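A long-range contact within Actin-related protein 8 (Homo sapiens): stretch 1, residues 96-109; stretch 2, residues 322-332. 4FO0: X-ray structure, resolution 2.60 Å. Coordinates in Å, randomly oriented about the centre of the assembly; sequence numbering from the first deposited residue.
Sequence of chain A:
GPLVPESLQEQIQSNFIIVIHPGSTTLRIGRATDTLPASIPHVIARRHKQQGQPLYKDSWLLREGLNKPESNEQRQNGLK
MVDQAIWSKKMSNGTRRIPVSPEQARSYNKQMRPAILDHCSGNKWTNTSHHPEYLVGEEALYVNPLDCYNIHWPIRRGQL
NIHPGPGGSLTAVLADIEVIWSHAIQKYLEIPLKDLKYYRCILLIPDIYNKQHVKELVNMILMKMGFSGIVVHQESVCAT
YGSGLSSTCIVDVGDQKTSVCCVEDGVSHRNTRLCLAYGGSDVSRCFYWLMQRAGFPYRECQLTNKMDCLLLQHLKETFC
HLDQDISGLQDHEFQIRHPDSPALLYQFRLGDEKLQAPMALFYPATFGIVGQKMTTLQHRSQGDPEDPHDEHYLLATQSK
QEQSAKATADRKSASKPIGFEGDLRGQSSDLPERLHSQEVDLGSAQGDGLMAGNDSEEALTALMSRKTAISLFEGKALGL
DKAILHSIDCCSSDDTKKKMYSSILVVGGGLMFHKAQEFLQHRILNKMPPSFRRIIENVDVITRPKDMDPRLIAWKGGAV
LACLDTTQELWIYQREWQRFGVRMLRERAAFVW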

# COMPACT_ATOMS: atom_id res chain seq x y z
N ARG A 96 15.53 -16.72 -26.07
CA ARG A 96 15.96 -16.26 -24.75
C ARG A 96 16.12 -14.74 -24.68
O ARG A 96 16.49 -14.08 -25.65
N ARG A 97 15.85 -14.21 -23.49
CA ARG A 97 16.08 -12.80 -23.20
C ARG A 97 17.57 -12.60 -22.90
O ARG A 97 18.11 -13.15 -21.94
N ILE A 98 18.24 -11.82 -23.73
CA ILE A 98 19.67 -11.59 -23.58
C ILE A 98 19.94 -10.60 -22.45
O ILE A 98 19.55 -9.44 -22.51
N PRO A 99 20.62 -11.05 -21.40
CA PRO A 99 20.91 -10.14 -20.29
C PRO A 99 21.88 -9.04 -20.70
O PRO A 99 22.71 -9.25 -21.58
N VAL A 100 21.76 -7.88 -20.06
CA VAL A 100 22.68 -6.76 -20.31
C VAL A 100 23.42 -6.43 -19.02
O VAL A 100 22.87 -6.60 -17.94
N SER A 101 24.66 -5.95 -19.14
CA SER A 101 25.49 -5.75 -17.96
C SER A 101 25.26 -4.44 -17.20
O SER A 101 25.21 -3.37 -17.78
N PRO A 102 25.13 -4.55 -15.87
CA PRO A 102 25.22 -3.37 -14.99
C PRO A 102 26.50 -2.56 -15.24
O PRO A 102 26.45 -1.33 -15.26
N GLU A 103 27.63 -3.24 -15.42
CA GLU A 103 28.89 -2.53 -15.63
C GLU A 103 28.91 -1.77 -16.96
O GLU A 103 29.40 -0.65 -17.03
N GLN A 104 28.35 -2.37 -17.99
CA GLN A 104 28.23 -1.67 -19.27
C GLN A 104 27.49 -0.34 -19.09
O GLN A 104 27.89 0.69 -19.65
N ALA A 105 26.41 -0.37 -18.31
CA ALA A 105 25.63 0.84 -18.02
C ALA A 105 26.44 1.82 -17.17
O ALA A 105 26.49 3.01 -17.47
N ARG A 106 27.06 1.33 -16.11
CA ARG A 106 27.85 2.19 -15.24
C ARG A 106 28.85 3.03 -16.04
O ARG A 106 29.00 4.22 -15.78
N SER A 107 29.51 2.42 -17.02
CA SER A 107 30.49 3.12 -17.83
C SER A 107 29.93 4.36 -18.50
O SER A 107 30.49 5.45 -18.40
N TYR A 108 28.83 4.19 -19.21
CA TYR A 108 28.14 5.31 -19.83
C TYR A 108 27.58 6.27 -18.77
O TYR A 108 27.62 7.49 -18.93
N ASN A 109 27.06 5.71 -17.69
CA ASN A 109 26.29 6.51 -16.77
C ASN A 109 27.08 7.55 -16.00
O ASN A 109 26.63 8.68 -15.80
N LEU A 322 6.94 -5.49 -15.67
CA LEU A 322 7.00 -6.96 -15.64
C LEU A 322 6.77 -7.55 -17.03
O LEU A 322 6.02 -8.51 -17.21
N ASP A 323 7.44 -6.97 -18.02
CA ASP A 323 7.28 -7.38 -19.41
C ASP A 323 8.57 -8.02 -19.96
O ASP A 323 9.57 -7.33 -20.16
N GLN A 324 8.56 -9.33 -20.20
CA GLN A 324 9.75 -10.02 -20.74
C GLN A 324 10.28 -9.37 -22.00
O GLN A 324 11.49 -9.37 -22.26
N ASP A 325 9.38 -8.81 -22.79
CA ASP A 325 9.71 -8.37 -24.13
C ASP A 325 10.42 -7.02 -24.20
O ASP A 325 10.98 -6.66 -25.24
N ILE A 326 10.40 -6.29 -23.09
CA ILE A 326 11.19 -5.07 -22.96
C ILE A 326 12.57 -5.46 -22.45
O ILE A 326 12.72 -5.88 -21.30
N SER A 327 13.58 -5.34 -23.30
CA SER A 327 14.89 -5.84 -22.93
C SER A 327 15.98 -4.97 -23.51
O SER A 327 15.71 -4.06 -24.30
N GLY A 328 17.22 -5.25 -23.13
CA GLY A 328 18.36 -4.46 -23.57
C GLY A 328 18.62 -3.25 -22.69
O GLY A 328 17.94 -3.03 -21.69
N LEU A 329 19.64 -2.48 -23.07
CA LEU A 329 19.90 -1.21 -22.42
C LEU A 329 19.04 -0.15 -23.08
O LEU A 329 18.95 -0.10 -24.30
N GLN A 330 18.35 0.67 -22.29
CA GLN A 330 17.54 1.75 -22.82
C GLN A 330 18.01 3.09 -22.28
O GLN A 330 18.51 3.20 -21.15
N ASP A 331 17.84 4.11 -23.10
CA ASP A 331 18.17 5.46 -22.67
C ASP A 331 16.94 6.11 -22.06
O ASP A 331 15.87 6.15 -22.68
N HIS A 332 17.10 6.56 -20.82
CA HIS A 332 16.02 7.19 -20.06
C HIS A 332 16.43 8.56 -19.53
O HIS A 332 17.62 8.90 -19.45

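What holds the two stretches together most firmly? Arg-97 points toward stretch 2 with its first three chi angles all t, an extended reach that carries the guanidinium to the carbonyls of the turn from Asp-323 to Ile-326. Arg-97 NH1 donates to Ile-326 O at 2.9 Å and, weakly, to Gln-324 O at 2.8 Å; a further weak bond joins Arg-97 NH2 to Ile-326 O at 3.3 Å. These oxygens lie near the guanidinium plane, where its N-H groups are directed.

What surrounds this arginine? Ser-327, chi1 p, lays CB over one guanidinium face, 3.8 Å from Arg-97 NH1. Gln-324 (m, m) brings NE2 to 3.9 Å from Arg-97 CD. A water bridges the stretches, accepting from Ile-98 N at 3.2 Å and lying 3.2 Å from Ser-327 OG.

Where does apolar packing take over? Val-100, chi1 m, points toward stretch 2 and sets CG1 3.6 Å from Gly-328 CA. Leu-329 (m, t) starts sideways, but its end comes nearer: CG lies 4.1 Å from Val-100 CB, and CD2 3.8 Å from Ala-105 CB on the helix.

How does the contact end? Tyr-108, chi1 t, points toward stretch 2, with OH 4.0 Å from Asp-331 OD1, a loose approach.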

# COMPACT_ATOMS: atom_id res chain seq x y z
CB ARG A 96 17.30 -16.88 -24.36
CG ARG A 96 17.27 -18.36 -24.17
CD ARG A 96 16.65 -18.76 -22.87
NE ARG A 96 16.66 -20.22 -22.76
CZ ARG A 96 16.06 -20.89 -21.80
NH1 ARG A 96 15.39 -20.25 -20.85
NH2 ARG A 96 16.12 -22.21 -21.79
CB ARG A 97 15.21 -12.39 -22.02
CG ARG A 97 15.23 -10.93 -21.69
CD ARG A 97 15.00 -10.76 -20.21
NE ARG A 97 15.37 -9.44 -19.72
CZ ARG A 97 14.56 -8.39 -19.78
NH1 ARG A 97 13.35 -8.52 -20.32
NH2 ARG A 97 14.96 -7.23 -19.31
CB ILE A 98 20.28 -11.07 -24.90
CG1 ILE A 98 20.10 -12.10 -26.01
CG2 ILE A 98 21.76 -10.77 -24.75
CD1 ILE A 98 20.44 -11.53 -27.37
CB PRO A 99 21.56 -11.07 -19.25
CG PRO A 99 22.17 -12.16 -20.05
CD PRO A 99 21.23 -12.38 -21.22
CB VAL A 100 21.94 -5.52 -20.78
CG1 VAL A 100 21.44 -5.72 -22.21
CG2 VAL A 100 20.80 -5.20 -19.83
CB SER A 101 26.96 -5.85 -18.34
OG SER A 101 27.77 -5.57 -17.21
CB PRO A 102 25.23 -3.98 -13.59
CG PRO A 102 24.51 -5.28 -13.74
CD PRO A 102 24.78 -5.77 -15.13
CB GLU A 103 30.08 -3.47 -15.52
CG GLU A 103 30.21 -4.10 -14.14
CD GLU A 103 31.40 -5.06 -14.02
OE1 GLU A 103 31.97 -5.43 -15.08
OE2 GLU A 103 31.76 -5.44 -12.88
CB GLN A 104 27.53 -2.56 -20.30
CG GLN A 104 27.83 -2.17 -21.74
CD GLN A 104 29.33 -2.06 -22.01
OE1 GLN A 104 30.14 -2.61 -21.26
NE2 GLN A 104 29.69 -1.34 -23.06
CB ALA A 105 24.34 0.47 -17.32
CB ARG A 106 28.54 1.36 -14.14
CG ARG A 106 29.08 2.18 -12.97
CD ARG A 106 29.33 1.31 -11.71
NE ARG A 106 30.12 0.11 -11.98
CZ ARG A 106 29.68 -1.15 -11.85
NH1 ARG A 106 28.44 -1.39 -11.45
NH2 ARG A 106 30.49 -2.17 -12.12
CB SER A 107 31.08 2.20 -18.90
OG SER A 107 32.02 1.33 -18.31
CB TYR A 108 26.98 4.78 -20.68
CG TYR A 108 26.07 5.85 -21.24
CD1 TYR A 108 25.09 6.42 -20.44
CD2 TYR A 108 26.19 6.27 -22.56
CE1 TYR A 108 24.25 7.40 -20.94
CE2 TYR A 108 25.35 7.25 -23.08
CZ TYR A 108 24.37 7.81 -22.26
OH TYR A 108 23.53 8.78 -22.75
CB ASN A 109 25.44 5.63 -15.84
CG ASN A 109 24.09 5.31 -16.44
OD1 ASN A 109 23.61 6.02 -17.33
ND2 ASN A 109 23.49 4.21 -15.99
CB LEU A 322 5.98 -7.52 -14.65
CG LEU A 322 6.28 -7.29 -13.18
CD1 LEU A 322 5.04 -7.55 -12.33
CD2 LEU A 322 7.42 -8.18 -12.73
CB ASP A 323 6.87 -6.15 -20.21
CG ASP A 323 6.63 -6.44 -21.68
OD1 ASP A 323 6.90 -7.58 -22.12
OD2 ASP A 323 6.18 -5.51 -22.40
CB GLN A 324 9.47 -11.48 -21.07
CG GLN A 324 9.52 -12.41 -19.90
CD GLN A 324 10.91 -12.52 -19.29
OE1 GLN A 324 11.12 -12.18 -18.12
NE2 GLN A 324 11.86 -13.04 -20.07
CB ASP A 325 8.47 -8.41 -25.02
CG ASP A 325 7.87 -9.80 -25.11
OD1 ASP A 325 8.64 -10.79 -25.11
OD2 ASP A 325 6.63 -9.92 -25.16
CB ILE A 326 10.56 -4.09 -21.94
CG1 ILE A 326 9.16 -3.66 -22.38
CG2 ILE A 326 11.42 -2.85 -21.76
CD1 ILE A 326 8.52 -2.69 -21.40
CB SER A 327 15.07 -7.27 -23.43
OG SER A 327 15.06 -7.32 -24.85
CB LEU A 329 21.38 -0.87 -22.51
CG LEU A 329 22.28 -1.51 -21.44
CD1 LEU A 329 23.72 -1.45 -21.88
CD2 LEU A 329 22.12 -0.81 -20.10
CB GLN A 330 16.06 1.58 -22.46
CG GLN A 330 15.17 1.14 -23.61
CD GLN A 330 15.15 -0.37 -23.77
OE1 GLN A 330 14.34 -1.05 -23.15
NE2 GLN A 330 16.04 -0.90 -24.61
CB ASP A 331 18.75 6.26 -23.82
CG ASP A 331 20.20 5.91 -24.10
OD1 ASP A 331 20.96 5.74 -23.12
OD2 ASP A 331 20.57 5.77 -25.28
CB HIS A 332 15.62 6.31 -18.88
CG HIS A 332 15.14 4.95 -19.26
ND1 HIS A 332 13.87 4.71 -19.74
CD2 HIS A 332 15.75 3.74 -19.22
CE1 HIS A 332 13.72 3.42 -19.98
NE2 HIS A 332 14.85 2.81 -19.67
O HOH W 1 16.80 -9.84 -25.81